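PDB 3LL7: putative methyltransferase from Porphyromonas gingivalis, which is of unproven function but probably transfers methyl groups, joining a methyltransferase-like alpha/beta domain to ferredoxin-like and THUMP-like regions. Local coordinates for residues T15-A18 / K19-N23; T127-A130 / A131-N134; E197-P200 / F201-S204; F370-S373 / P374-R378. One frame throughout, in Å; residues are numbered along the deposited sequence.

Interaction 1: residues T15-A18 / K19-N23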
ATOM      1  N   THR A  15     -30.430   5.007  -1.446  1.00 11.03           N
ATOM      2  CA  THR A  15     -29.766   4.969  -0.144  1.00 11.38           C
ATOM      3  C   THR A  15     -30.772   5.018   1.013  1.00 11.82           C
ATOM      4  O   THR A  15     -30.537   4.381   2.046  1.00 10.07           O
ATOM      5  CB  THR A  15     -28.723   6.097   0.022  1.00 12.70           C
ATOM      6  OG1 THR A  15     -29.350   7.366  -0.175  1.00 14.42           O
ATOM      7  CG2 THR A  15     -27.615   5.967  -1.029  1.00 12.53           C
ATOM      8  N   ARG A  16     -31.858   5.788   0.856  1.00 10.84           N
ATOM      9  CA  ARG A  16     -32.941   5.772   1.878  1.00 11.44           C
ATOM     10  C   ARG A  16     -33.537   4.347   1.992  1.00 11.38           C
ATOM     11  O   ARG A  16     -33.719   3.824   3.105  1.00 12.52           O
ATOM     12  CB  ARG A  16     -33.972   6.868   1.547  1.00 10.86           C
ATOM     13  CG  ARG A  16     -35.350   6.830   2.274  1.00 13.53           C
ATOM     14  CD  ARG A  16     -36.219   8.021   1.805  1.00 17.87           C
ATOM     15  NE  ARG A  16     -36.563   7.959   0.377  1.00 20.15           N
ATOM     16  CZ  ARG A  16     -37.571   7.240  -0.123  1.00 22.62           C
ATOM     17  NH1 ARG A  16     -37.820   7.260  -1.440  1.00 19.98           N
ATOM     18  NH2 ARG A  16     -38.372   6.544   0.695  1.00 20.24           N
ATOM     19  N   TRP A  17     -33.812   3.697   0.853  1.00 10.62           N
ATOM     20  CA  TRP A  17     -34.377   2.336   0.897  1.00 10.37           C
ATOM     21  C   TRP A  17     -33.382   1.296   1.469  1.00 11.35           C
ATOM     22  O   TRP A  17     -33.786   0.408   2.232  1.00 10.58           O
ATOM     23  CB  TRP A  17     -34.826   1.889  -0.487  1.00 10.34           C
ATOM     24  CG  TRP A  17     -36.066   2.600  -1.007  1.00  8.77           C
ATOM     25  CD1 TRP A  17     -37.228   2.907  -0.308  1.00 10.66           C
ATOM     26  CD2 TRP A  17     -36.273   3.035  -2.346  1.00  9.56           C
ATOM     27  NE1 TRP A  17     -38.121   3.541  -1.162  1.00 12.75           N
ATOM     28  CE2 TRP A  17     -37.560   3.616  -2.412  1.00 11.29           C
ATOM     29  CE3 TRP A  17     -35.482   2.990  -3.505  1.00  9.33           C
ATOM     30  CZ2 TRP A  17     -38.082   4.173  -3.602  1.00 11.11           C
ATOM     31  CZ3 TRP A  17     -35.992   3.544  -4.703  1.00 10.67           C
ATOM     32  CH2 TRP A  17     -37.291   4.120  -4.735  1.00 11.25           C
ATOM     33  N   ALA A  18     -32.101   1.425   1.111  1.00 10.97           N
ATOM     34  CA  ALA A  18     -31.042   0.526   1.649  1.00 11.36           C
ATOM     35  C   ALA A  18     -30.964   0.595   3.158  1.00 12.14           C
ATOM     36  O   ALA A  18     -30.717  -0.417   3.822  1.00 12.28           O
ATOM     37  CB  ALA A  18     -29.689   0.877   1.078  1.00 11.08           C
ATOM     38  N   LYS A  19     -31.160   1.797   3.693  1.00 12.96           N
ATOM     39  CA  LYS A  19     -31.189   1.989   5.135  1.00 14.39           C
ATOM     40  C   LYS A  19     -32.493   1.508   5.783  1.00 13.87           C
ATOM     41  O   LYS A  19     -32.479   0.799   6.801  1.00 12.74           O
ATOM     42  CB  LYS A  19     -30.952   3.473   5.453  1.00 15.38           C
ATOM     43  CG  LYS A  19     -31.127   3.827   6.918  1.00 19.01           C
ATOM     44  CD  LYS A  19     -30.656   5.251   7.215  1.00 24.35           C
ATOM     45  CE  LYS A  19     -30.882   5.600   8.687  1.00 29.49           C
ATOM     46  NZ  LYS A  19     -30.308   6.940   9.006  1.00 32.25           N
ATOM     47  N   LEU A  20     -33.623   1.917   5.208  1.00 13.88           N
ATOM     48  CA  LEU A  20     -34.945   1.540   5.748  1.00 13.72           C
ATOM     49  C   LEU A  20     -35.089   0.010   5.785  1.00 14.03           C
ATOM     50  O   LEU A  20     -35.625  -0.551   6.744  1.00 13.68           O
ATOM     51  CB  LEU A  20     -36.060   2.158   4.885  1.00 13.67           C
ATOM     52  CG  LEU A  20     -37.486   1.870   5.347  1.00 13.86           C
ATOM     53  CD1 LEU A  20     -37.684   2.425   6.735  1.00 14.51           C
ATOM     54  CD2 LEU A  20     -38.516   2.476   4.376  1.00 11.62           C
ATOM     55  N   TYR A  21     -34.580  -0.665   4.753  1.00 13.82           N
ATOM     56  CA  TYR A  21     -34.789  -2.110   4.618  1.00 14.78           C
ATOM     57  C   TYR A  21     -33.503  -2.880   4.878  1.00 14.84           C
ATOM     58  O   TYR A  21     -33.350  -4.017   4.430  1.00 15.08           O
ATOM     59  CB  TYR A  21     -35.397  -2.456   3.244  1.00 15.12           C
ATOM     60  CG  TYR A  21     -36.743  -1.805   3.014  1.00 16.12           C
ATOM     61  CD1 TYR A  21     -37.857  -2.159   3.793  1.00 19.56           C
ATOM     62  CD2 TYR A  21     -36.906  -0.806   2.040  1.00 16.76           C
ATOM     63  CE1 TYR A  21     -39.095  -1.555   3.596  1.00 20.73           C
ATOM     64  CE2 TYR A  21     -38.157  -0.185   1.836  1.00 18.55           C
ATOM     65  CZ  TYR A  21     -39.243  -0.567   2.617  1.00 20.25           C
ATOM     66  OH  TYR A  21     -40.482   0.033   2.446  1.00 21.16           O
ATOM     67  N   ALA A  22     -32.608  -2.259   5.638  1.00 15.93           N
ATOM     68  CA  ALA A  22     -31.261  -2.801   5.899  1.00 17.75           C
ATOM     69  C   ALA A  22     -31.254  -4.246   6.410  1.00 19.13           C
ATOM     70  O   ALA A  22     -30.300  -4.981   6.147  1.00 18.71           O
ATOM     71  CB  ALA A  22     -30.487  -1.907   6.860  1.00 17.14           C
ATOM     72  N   ASN A  23     -32.310  -4.642   7.116  1.00 20.90           N
ATOM     73  CA  ASN A  23     -32.347  -5.969   7.762  1.00 23.39           C
ATOM     74  C   ASN A  23     -32.834  -7.094   6.835  1.00 23.75           C
ATOM     75  O   ASN A  23     -32.913  -8.262   7.244  1.00 24.79           O
ATOM     76  CB  ASN A  23     -33.168  -5.937   9.070  1.00 23.65           C
ATOM     77  CG  ASN A  23     -34.659  -5.649   8.845  1.00 27.26           C
ATOM     78  OD1 ASN A  23     -35.091  -5.211   7.765  1.00 29.63           O
ATOM     79  ND2 ASN A  23     -35.462  -5.893   9.885  1.00 30.97           N
TER

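Interaction 2: residues T127-A130 / A131-N134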
ATOM      1  N   THR A 127     -19.086   5.472 -12.344  1.00  7.61           N
ATOM      2  CA  THR A 127     -18.202   5.778 -11.213  1.00  7.59           C
ATOM      3  C   THR A 127     -18.235   7.263 -10.890  1.00  6.95           C
ATOM      4  O   THR A 127     -18.349   7.633  -9.735  1.00  6.53           O
ATOM      5  CB  THR A 127     -16.772   5.353 -11.536  1.00  7.28           C
ATOM      6  OG1 THR A 127     -16.787   3.968 -11.906  1.00 10.00           O
ATOM      7  CG2 THR A 127     -15.843   5.573 -10.328  1.00  9.28           C
ATOM      8  N   ALA A 128     -18.170   8.107 -11.928  1.00  6.37           N
ATOM      9  CA  ALA A 128     -18.199   9.553 -11.740  1.00  5.33           C
ATOM     10  C   ALA A 128     -19.515  10.043 -11.103  1.00  5.44           C
ATOM     11  O   ALA A 128     -19.508  10.942 -10.260  1.00  4.62           O
ATOM     12  CB  ALA A 128     -17.956  10.264 -13.109  1.00  5.21           C
ATOM     13  N   VAL A 129     -20.645   9.464 -11.519  1.00  5.32           N
ATOM     14  CA  VAL A 129     -21.955   9.828 -10.977  1.00  6.16           C
ATOM     15  C   VAL A 129     -21.950   9.596  -9.454  1.00  5.72           C
ATOM     16  O   VAL A 129     -22.425  10.450  -8.697  1.00  6.24           O
ATOM     17  CB  VAL A 129     -23.127   9.043 -11.645  1.00  7.25           C
ATOM     18  CG1 VAL A 129     -24.446   9.319 -10.901  1.00  9.30           C
ATOM     19  CG2 VAL A 129     -23.305   9.526 -13.136  1.00  6.49           C
ATOM     20  N   ALA A 130     -21.386   8.470  -9.032  1.00  5.34           N
ATOM     21  CA  ALA A 130     -21.380   8.150  -7.598  1.00  5.87           C
ATOM     22  C   ALA A 130     -20.490   9.157  -6.830  1.00  5.86           C
ATOM     23  O   ALA A 130     -20.839   9.619  -5.726  1.00  6.84           O
ATOM     24  CB  ALA A 130     -20.905   6.724  -7.378  1.00  4.92           C
ATOM     25  N   ALA A 131     -19.343   9.483  -7.423  1.00  6.73           N
ATOM     26  CA  ALA A 131     -18.392  10.407  -6.817  1.00  7.67           C
ATOM     27  C   ALA A 131     -18.969  11.794  -6.714  1.00  8.78           C
ATOM     28  O   ALA A 131     -18.764  12.504  -5.732  1.00  8.47           O
ATOM     29  CB  ALA A 131     -17.072  10.416  -7.595  1.00  6.93           C
ATOM     30  N   ARG A 132     -19.723  12.178  -7.737  1.00  9.22           N
ATOM     31  CA  ARG A 132     -20.395  13.445  -7.758  1.00  9.93           C
ATOM     32  C   ARG A 132     -21.377  13.532  -6.570  1.00 10.57           C
ATOM     33  O   ARG A 132     -21.559  14.598  -5.992  1.00 11.33           O
ATOM     34  CB  ARG A 132     -21.084  13.631  -9.137  1.00  9.74           C
ATOM     35  CG  ARG A 132     -21.423  15.045  -9.508  1.00 10.78           C
ATOM     36  CD  ARG A 132     -21.834  15.176 -10.977  1.00  6.85           C
ATOM     37  NE  ARG A 132     -20.660  15.184 -11.844  1.00  6.67           N
ATOM     38  CZ  ARG A 132     -20.394  14.219 -12.721  1.00  5.31           C
ATOM     39  NH1 ARG A 132     -21.247  13.199 -12.888  1.00  3.27           N
ATOM     40  NH2 ARG A 132     -19.292  14.282 -13.445  1.00  5.65           N
ATOM     41  N   HIS A 133     -21.985  12.407  -6.194  1.00 10.46           N
ATOM     42  CA  HIS A 133     -22.852  12.329  -5.003  1.00  9.70           C
ATOM     43  C   HIS A 133     -22.070  12.224  -3.666  1.00  9.65           C
ATOM     44  O   HIS A 133     -22.379  12.930  -2.693  1.00  9.86           O
ATOM     45  CB  HIS A 133     -23.794  11.123  -5.150  1.00 10.74           C
ATOM     46  CG  HIS A 133     -24.647  10.864  -3.946  1.00  9.22           C
ATOM     47  ND1 HIS A 133     -25.871  11.470  -3.750  1.00 11.03           N
ATOM     48  CD2 HIS A 133     -24.459  10.046  -2.884  1.00  9.29           C
ATOM     49  CE1 HIS A 133     -26.396  11.041  -2.612  1.00  7.43           C
ATOM     50  NE2 HIS A 133     -25.555  10.182  -2.070  1.00  6.62           N
ATOM     51  N   ASN A 134     -21.095  11.323  -3.627  1.00  8.58           N
ATOM     52  CA  ASN A 134     -20.373  10.968  -2.400  1.00  9.71           C
ATOM     53  C   ASN A 134     -19.406  12.040  -1.945  1.00 10.31           C
ATOM     54  O   ASN A 134     -19.321  12.348  -0.735  1.00 10.52           O
ATOM     55  CB  ASN A 134     -19.597   9.661  -2.569  1.00  9.04           C
ATOM     56  CG  ASN A 134     -20.510   8.450  -2.697  1.00  9.74           C
ATOM     57  OD1 ASN A 134     -21.638   8.446  -2.198  1.00  8.88           O
ATOM     58  ND2 ASN A 134     -20.013   7.416  -3.332  1.00  8.44           N
TER

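Interaction 3: residues E197-P200 / F201-S204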
ATOM      1  N   GLU A 197       3.975  16.921 -20.660  1.00 19.79           N
ATOM      2  CA  GLU A 197       2.952  17.904 -20.941  1.00 19.72           C
ATOM      3  C   GLU A 197       2.509  18.700 -19.706  1.00 19.26           C
ATOM      4  O   GLU A 197       2.194  19.893 -19.820  1.00 19.67           O
ATOM      5  CB  GLU A 197       1.748  17.242 -21.606  1.00 19.68           C
ATOM      6  CG  GLU A 197       0.807  18.254 -22.234  1.00 21.84           C
ATOM      7  CD  GLU A 197      -0.156  17.655 -23.235  1.00 23.97           C
ATOM      8  OE1 GLU A 197      -0.323  16.414 -23.266  1.00 26.13           O
ATOM      9  OE2 GLU A 197      -0.766  18.445 -23.979  1.00 22.42           O
ATOM     10  N   LEU A 198       2.470  18.047 -18.543  1.00 18.14           N
ATOM     11  CA  LEU A 198       1.868  18.657 -17.355  1.00 17.63           C
ATOM     12  C   LEU A 198       2.814  19.194 -16.273  1.00 16.80           C
ATOM     13  O   LEU A 198       2.428  20.079 -15.512  1.00 16.61           O
ATOM     14  CB  LEU A 198       0.791  17.735 -16.752  1.00 17.39           C
ATOM     15  CG  LEU A 198      -0.471  17.644 -17.626  1.00 18.52           C
ATOM     16  CD1 LEU A 198      -1.460  16.579 -17.120  1.00 17.29           C
ATOM     17  CD2 LEU A 198      -1.159  19.006 -17.743  1.00 17.64           C
ATOM     18  N   LEU A 199       4.047  18.699 -16.211  1.00 16.59           N
ATOM     19  CA  LEU A 199       5.014  19.251 -15.244  1.00 16.23           C
ATOM     20  C   LEU A 199       5.164  20.783 -15.292  1.00 16.50           C
ATOM     21  O   LEU A 199       5.309  21.407 -14.231  1.00 16.04           O
ATOM     22  CB  LEU A 199       6.381  18.566 -15.340  1.00 16.49           C
ATOM     23  CG  LEU A 199       6.453  17.194 -14.677  1.00 15.03           C
ATOM     24  CD1 LEU A 199       7.805  16.536 -14.940  1.00 14.86           C
ATOM     25  CD2 LEU A 199       6.180  17.333 -13.179  1.00 16.67           C
ATOM     26  N   PRO A 200       5.103  21.394 -16.509  1.00 16.69           N
ATOM     27  CA  PRO A 200       5.139  22.851 -16.580  1.00 16.52           C
ATOM     28  C   PRO A 200       3.932  23.586 -15.981  1.00 17.08           C
ATOM     29  O   PRO A 200       3.964  24.819 -15.891  1.00 17.34           O
ATOM     30  CB  PRO A 200       5.198  23.123 -18.091  1.00 17.02           C
ATOM     31  CG  PRO A 200       5.785  21.884 -18.666  1.00 16.92           C
ATOM     32  CD  PRO A 200       5.195  20.799 -17.862  1.00 16.25           C
ATOM     33  N   PHE A 201       2.882  22.858 -15.598  1.00 16.55           N
ATOM     34  CA  PHE A 201       1.637  23.484 -15.133  1.00 16.73           C
ATOM     35  C   PHE A 201       1.209  23.058 -13.744  1.00 17.19           C
ATOM     36  O   PHE A 201       0.051  23.247 -13.360  1.00 17.96           O
ATOM     37  CB  PHE A 201       0.505  23.213 -16.125  1.00 16.67           C
ATOM     38  CG  PHE A 201       0.710  23.872 -17.443  1.00 14.89           C
ATOM     39  CD1 PHE A 201       0.380  25.217 -17.617  1.00 14.47           C
ATOM     40  CD2 PHE A 201       1.242  23.163 -18.518  1.00 14.27           C
ATOM     41  CE1 PHE A 201       0.573  25.849 -18.837  1.00 14.49           C
ATOM     42  CE2 PHE A 201       1.435  23.797 -19.764  1.00 12.63           C
ATOM     43  CZ  PHE A 201       1.099  25.138 -19.913  1.00 15.33           C
ATOM     44  N   CYS A 202       2.141  22.466 -13.004  1.00 16.95           N
ATOM     45  CA  CYS A 202       1.935  22.141 -11.603  1.00 17.14           C
ATOM     46  C   CYS A 202       3.261  22.267 -10.861  1.00 17.01           C
ATOM     47  O   CYS A 202       4.326  22.403 -11.493  1.00 18.02           O
ATOM     48  CB  CYS A 202       1.345  20.727 -11.453  1.00 16.89           C
ATOM     49  SG  CYS A 202       2.436  19.398 -12.010  1.00 17.36           S
ATOM     50  N   SER A 203       3.205  22.265  -9.531  1.00 16.33           N
ATOM     51  CA  SER A 203       4.426  22.218  -8.731  1.00 16.22           C
ATOM     52  C   SER A 203       5.013  20.809  -8.754  1.00 15.63           C
ATOM     53  O   SER A 203       6.191  20.643  -9.078  1.00 15.40           O
ATOM     54  CB  SER A 203       4.184  22.692  -7.293  1.00 16.64           C
ATOM     55  OG  SER A 203       3.920  24.089  -7.255  1.00 18.44           O
ATOM     56  N   SER A 204       4.187  19.807  -8.432  1.00 14.43           N
ATOM     57  CA  SER A 204       4.591  18.408  -8.526  1.00 14.14           C
ATOM     58  C   SER A 204       3.512  17.507  -9.109  1.00 13.90           C
ATOM     59  O   SER A 204       2.323  17.810  -9.001  1.00 13.87           O
ATOM     60  CB  SER A 204       4.942  17.862  -7.141  1.00 14.18           C
ATOM     61  OG  SER A 204       6.170  18.403  -6.686  1.00 16.18           O
TER
HETATM   62  O   HOH W   1       6.737  20.533 -12.000  1.00 15.95           O

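Interaction 4: residues F370-S373 / P374-R378. With EDO (1,2-ethanediol), chain C; EDO (1,2-ethanediol), chain B.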
ATOM      1  N   PHE A 370      16.138 -20.414   2.496  1.00  9.85           N
ATOM      2  CA  PHE A 370      16.026 -21.736   3.096  1.00  9.63           C
ATOM      3  C   PHE A 370      15.389 -22.659   2.041  1.00 10.01           C
ATOM      4  O   PHE A 370      14.530 -22.195   1.272  1.00 10.00           O
ATOM      5  CB  PHE A 370      15.153 -21.666   4.363  1.00  9.78           C
ATOM      6  CG  PHE A 370      15.317 -22.835   5.274  1.00  8.66           C
ATOM      7  CD1 PHE A 370      16.493 -23.025   5.979  1.00  8.56           C
ATOM      8  CD2 PHE A 370      14.281 -23.784   5.390  1.00  9.68           C
ATOM      9  CE1 PHE A 370      16.642 -24.165   6.816  1.00  6.80           C
ATOM     10  CE2 PHE A 370      14.409 -24.900   6.222  1.00 11.15           C
ATOM     11  CZ  PHE A 370      15.595 -25.090   6.920  1.00  9.68           C
ATOM     12  N   PRO A 371      15.771 -23.950   2.028  1.00 10.12           N
ATOM     13  CA  PRO A 371      15.297 -24.797   0.905  1.00 10.79           C
ATOM     14  C   PRO A 371      13.830 -25.251   1.033  1.00 10.79           C
ATOM     15  O   PRO A 371      13.270 -25.791   0.053  1.00 11.72           O
ATOM     16  CB  PRO A 371      16.248 -25.989   0.948  1.00 11.31           C
ATOM     17  CG  PRO A 371      16.631 -26.103   2.409  1.00 11.99           C
ATOM     18  CD  PRO A 371      16.850 -24.621   2.775  1.00 10.32           C
ATOM     19  N   LEU A 372      13.234 -25.074   2.213  1.00  9.44           N
ATOM     20  CA  LEU A 372      11.812 -25.419   2.405  1.00  9.22           C
ATOM     21  C   LEU A 372      10.996 -24.143   2.577  1.00  9.38           C
ATOM     22  O   LEU A 372      11.528 -23.147   3.066  1.00 10.09           O
ATOM     23  CB  LEU A 372      11.634 -26.284   3.655  1.00  9.28           C
ATOM     24  CG  LEU A 372      12.405 -27.634   3.639  1.00 11.68           C
ATOM     25  CD1 LEU A 372      12.230 -28.313   4.979  1.00 12.28           C
ATOM     26  CD2 LEU A 372      11.965 -28.523   2.488  1.00 10.79           C
ATOM     27  N   SER A 373       9.713 -24.171   2.213  1.00  9.78           N
ATOM     28  CA  SER A 373       8.835 -23.055   2.557  1.00  9.86           C
ATOM     29  C   SER A 373       8.404 -23.224   4.016  1.00  9.49           C
ATOM     30  O   SER A 373       8.568 -24.295   4.590  1.00  8.96           O
ATOM     31  CB  SER A 373       7.593 -23.058   1.676  1.00 10.32           C
ATOM     32  OG  SER A 373       6.851 -24.250   1.906  1.00  9.67           O
ATOM     33  N   PRO A 374       7.838 -22.168   4.617  1.00  9.82           N
ATOM     34  CA  PRO A 374       7.370 -22.329   5.977  1.00 10.32           C
ATOM     35  C   PRO A 374       6.335 -23.453   6.140  1.00  9.98           C
ATOM     36  O   PRO A 374       6.342 -24.177   7.153  1.00 10.12           O
ATOM     37  CB  PRO A 374       6.764 -20.936   6.300  1.00 10.86           C
ATOM     38  CG  PRO A 374       7.549 -20.015   5.513  1.00 10.83           C
ATOM     39  CD  PRO A 374       7.861 -20.748   4.197  1.00 10.00           C
ATOM     40  N   ILE A 375       5.424 -23.590   5.180  1.00  9.26           N
ATOM     41  CA  ILE A 375       4.407 -24.644   5.315  1.00 10.02           C
ATOM     42  C   ILE A 375       5.023 -26.045   5.191  1.00  9.48           C
ATOM     43  O   ILE A 375       4.619 -26.968   5.899  1.00  7.61           O
ATOM     44  CB  ILE A 375       3.208 -24.435   4.336  1.00  9.90           C
ATOM     45  CG1 ILE A 375       2.027 -25.357   4.691  1.00 12.07           C
ATOM     46  CG2 ILE A 375       3.602 -24.607   2.882  1.00 11.26           C
ATOM     47  CD1 ILE A 375       1.609 -25.246   6.157  1.00 17.96           C
ATOM     48  N   GLU A 376       6.024 -26.182   4.332  1.00  8.01           N
ATOM     49  CA  GLU A 376       6.752 -27.451   4.236  1.00  7.94           C
ATOM     50  C   GLU A 376       7.505 -27.767   5.527  1.00  9.46           C
ATOM     51  O   GLU A 376       7.471 -28.903   6.016  1.00  8.79           O
ATOM     52  CB  GLU A 376       7.752 -27.409   3.067  1.00  7.57           C
ATOM     53  CG  GLU A 376       7.039 -27.470   1.744  1.00  7.61           C
ATOM     54  CD  GLU A 376       7.916 -27.156   0.528  1.00  7.92           C
ATOM     55  OE1 GLU A 376       9.034 -26.600   0.689  1.00  8.10           O
ATOM     56  OE2 GLU A 376       7.452 -27.446  -0.602  1.00  9.68           O
ATOM     57  N   LEU A 377       8.199 -26.766   6.067  1.00  9.89           N
ATOM     58  CA  LEU A 377       8.849 -26.911   7.389  1.00 11.07           C
ATOM     59  C   LEU A 377       7.837 -27.338   8.458  1.00 11.50           C
ATOM     60  O   LEU A 377       8.098 -28.261   9.225  1.00 11.59           O
ATOM     61  CB  LEU A 377       9.554 -25.595   7.757  1.00 11.99           C
ATOM     62  CG  LEU A 377      10.510 -25.457   8.944  1.00 15.54           C
ATOM     63  CD1 LEU A 377      11.498 -26.611   9.001  1.00 15.86           C
ATOM     64  CD2 LEU A 377      11.287 -24.084   8.707  1.00 11.86           C
ATOM     65  N   ARG A 378       6.668 -26.694   8.487  1.00 10.85           N
ATOM     66  CA  ARG A 378       5.637 -27.061   9.425  1.00 11.00           C
ATOM     67  C   ARG A 378       5.163 -28.507   9.269  1.00 10.30           C
ATOM     68  O   ARG A 378       5.082 -29.272  10.254  1.00 11.19           O
ATOM     69  CB  ARG A 378       4.435 -26.117   9.329  1.00 11.69           C
ATOM     70  CG  ARG A 378       3.402 -26.505  10.409  1.00 13.40           C
ATOM     71  CD  ARG A 378       2.317 -25.468  10.639  1.00 16.03           C
ATOM     72  NE  ARG A 378       2.809 -24.121  10.968  1.00 16.57           N
ATOM     73  CZ  ARG A 378       3.315 -23.728  12.144  1.00 16.33           C
ATOM     74  NH1 ARG A 378       3.482 -24.575  13.170  1.00 15.69           N
ATOM     75  NH2 ARG A 378       3.667 -22.457  12.285  1.00 14.74           N
TER
HETATM   76  C1  EDO C 502       3.602 -21.827   7.902  1.00 37.57           C
HETATM   77  O1  EDO C 502       2.669 -22.728   8.507  1.00 39.04           O
HETATM   78  C2  EDO C 502       3.542 -20.455   8.566  1.00 36.08           C
HETATM   79  O2  EDO C 502       3.392 -20.550   9.991  1.00 36.31           O
HETATM   80  C1  EDO B 501      12.882 -17.426   0.838  1.00 35.52           C
HETATM   81  O1  EDO B 501      13.459 -16.372   1.596  1.00 29.80           O
HETATM   82  C2  EDO B 501      13.461 -18.754   1.302  1.00 32.16           C
HETATM   83  O2  EDO B 501      14.301 -19.291   0.291  1.00 29.91           O
HETATM   84  O   HOH W   2      10.390 -25.537  -1.225  1.00 33.13           O

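Interaction 1: residues T15-A18 / K19-N23
Trp17 and Tyr21, one helical turn apart, lie side by side and point the same way, with Trp17 CD1 3.9 Å from Tyr21 CE2. The tighter half of the contact is at the backbone, where the start of the Tyr21 side chain runs close by the carbonyl oxygen of Trp17. Its N donates to Trp17 O at 2.9 Å, and its CD2 lies 3.4 Å from that same oxygen. Tyr21 CG stands beside its own backbone N (chi1 -60°), which keeps the ring near the preceding turn. Arg16 O accepts from Leu20 N at 2.8 Å in a straight bond (N-H...O 167°), whereas that from Lys19 N to Thr15 O is longer, 3.1 Å. These i to i+4 bonds are the last turn of helix 8-20, within the N-terminal PG_1098 family region; Tyr21 is the first residue to leave helical phi/psi. Trp17 is buried against Ile36, Pro37 and Val44, and Tyr21 OH reaches Asp35 N by a hydrogen bond. Arg16, itself exposed, covers part of the indole: its NH1 lies 3.4 Å above the plane of the Trp17 ring, offset toward the rim. The loose, solvent side is that of Lys19, which runs fully extended, its end leading away from the preceding turn.

Interaction 2: residues T127-A130 / A131-N134
The guanidinium of Arg132 carries Ala128 O over one face, 3.9 Å above the plane and offset toward the rim, while Val129 CA approaches it obliquely. The His133 ring has Asn134 OD1 at its edge, in the ring plane; His133 CB, not the ring, comes close to Ala130 O, at 3.4 Å. The Arg132 chain is extended through chi1 and chi2 and bends at chi3 (-79°), which turns the guanidinium toward Ala128 O. Its NH2 bonds to Ile147 O and Thr149 OG1 of strand 144-149. Helix 125-138 is the crossover helix of the beta-alpha-beta unit made with the parallel strands 117-122 and 144-149. Four consecutive i to i+4 bonds hold the turn. Asn134 N to Ala130 O is the shortest at 2.7 Å, and His133 N to Val129 O is the longest, 3.2 Å, with the most bent N-H...O angle, 146°. Asn134 CG lies beside its own backbone N (chi1 -69°), placing CG 3.3 Å from Ala130 O; the angle at ND2 is too poor for a bond there, and ND2 donates instead to Tyr68 O. Buried His133 is held through both ring nitrogens, NE2 by Ser66 O and ND1 by Glu8 OE1, the latter carboxylate belonging to helix 8-20.

Interaction 3: residues E197-P200 / F201-S204
This is a helix-end turn, where helix 191-198 gives way through a 3-10 segment at Leu199 and Pro200 to the loop before strand 204-209. The evidence is the i to i+3 bond from Phe201 N to Leu198 O, 2.8 Å long, in which the donor stands 49° out of the carbonyl plane instead of on a lone pair. Phe201 then turns its side chain back on the chain it has just left. With CG beside the backbone N (chi1 -66°), the ring presents its edge to Glu197 O, which lies in the ring plane 3.6 Å from CD2, while Pro200 O sits over one face. Pro200 CB adds an apolar touch to the same CD2 at 4.0 Å. Farther along, Cys202 SG stands between its backbone N and carbonyl carbon (chi1 65°) and makes a looser contact with Leu199 CD2 at 4.4 Å. Water 1 lies within donating distance of Leu199 O, 2.8 Å, and of Ser203 O, 3.0 Å, spanning the turn. Glu197 is salt-bridged to Lys160 of helix 156-162, whose Ile159 also meets Leu198; Leu198 and Cys202 both rest on Ile167 of strand 166-173, and Ser204 pairs by backbone bonds with Asp165 and Ile167.

Interaction 4: residues F370-S373 / P374-R378
Glu376 reaches back to Ser373 to complete a capping box at the start of helix 374-381, in the THUMP-like region. Its CB lies 3.5 Å from Ser373 OG, and CG comes closer to the same oxygen, at 3.2 Å. The chain is extended beyond CG, carrying CD past the hydroxyl until OE1 meets Ser373 N at 2.9 Å. That bond is straight at the hydrogen, but the donor approaches from above the carboxylate, 38° out of its plane. OE1 also lies against Leu372, nearest at CA (3.5 Å), and accepts from water 2 at 2.6 Å, a water that donates as well to Pro371 O; OE2 has a long, weak ion pair with Arg380. The reciprocal half of the box is Glu376 N to Ser373 OG, 3.2 Å, with OG between the backbone N and carbonyl carbon of Ser373 (chi1 63°), turned to the first turn. The carboxylate beside the helix's N-terminal end would probably be favoured by the helix dipole. Leu377 crosses Phe370 at about a right angle and packs on Leu353, Ile365 and Leu403, while Phe370 makes an edge-to-face contact with Phe348. One ethanediol, probably from the crystallisation liquor, is gripped by Arg378 through NE and NH2; another bonds to both N and O of Phe370. Leu377 N donates to Ser373 O at 2.9 Å with an N-H...O angle of 176°.

In the fold
Interaction 2 is the buried member of the set, interaction 3 is partly buried, and interactions 1 and 4 lie at the surface. Interactions 1 and 2 are neighbours, centres about 19 Å apart and nearest atoms about 5 Å, and helix 8-20 serves both: it carries residues 15-20 and also packs on Val129 and His133. Interactions 2 and 3 belong to different helices flanking the same mixed sheet, whereas interaction 4 lies about 50 Å from interaction 3, centre to centre, against the other sheet. The chemistry follows position along a helix: mid-helix bonding in interaction 2, C-terminal helix ends in interactions 1 and 3, the latter closing through a 3-10 turn, and side-chain capping of an N-terminus in interaction 4.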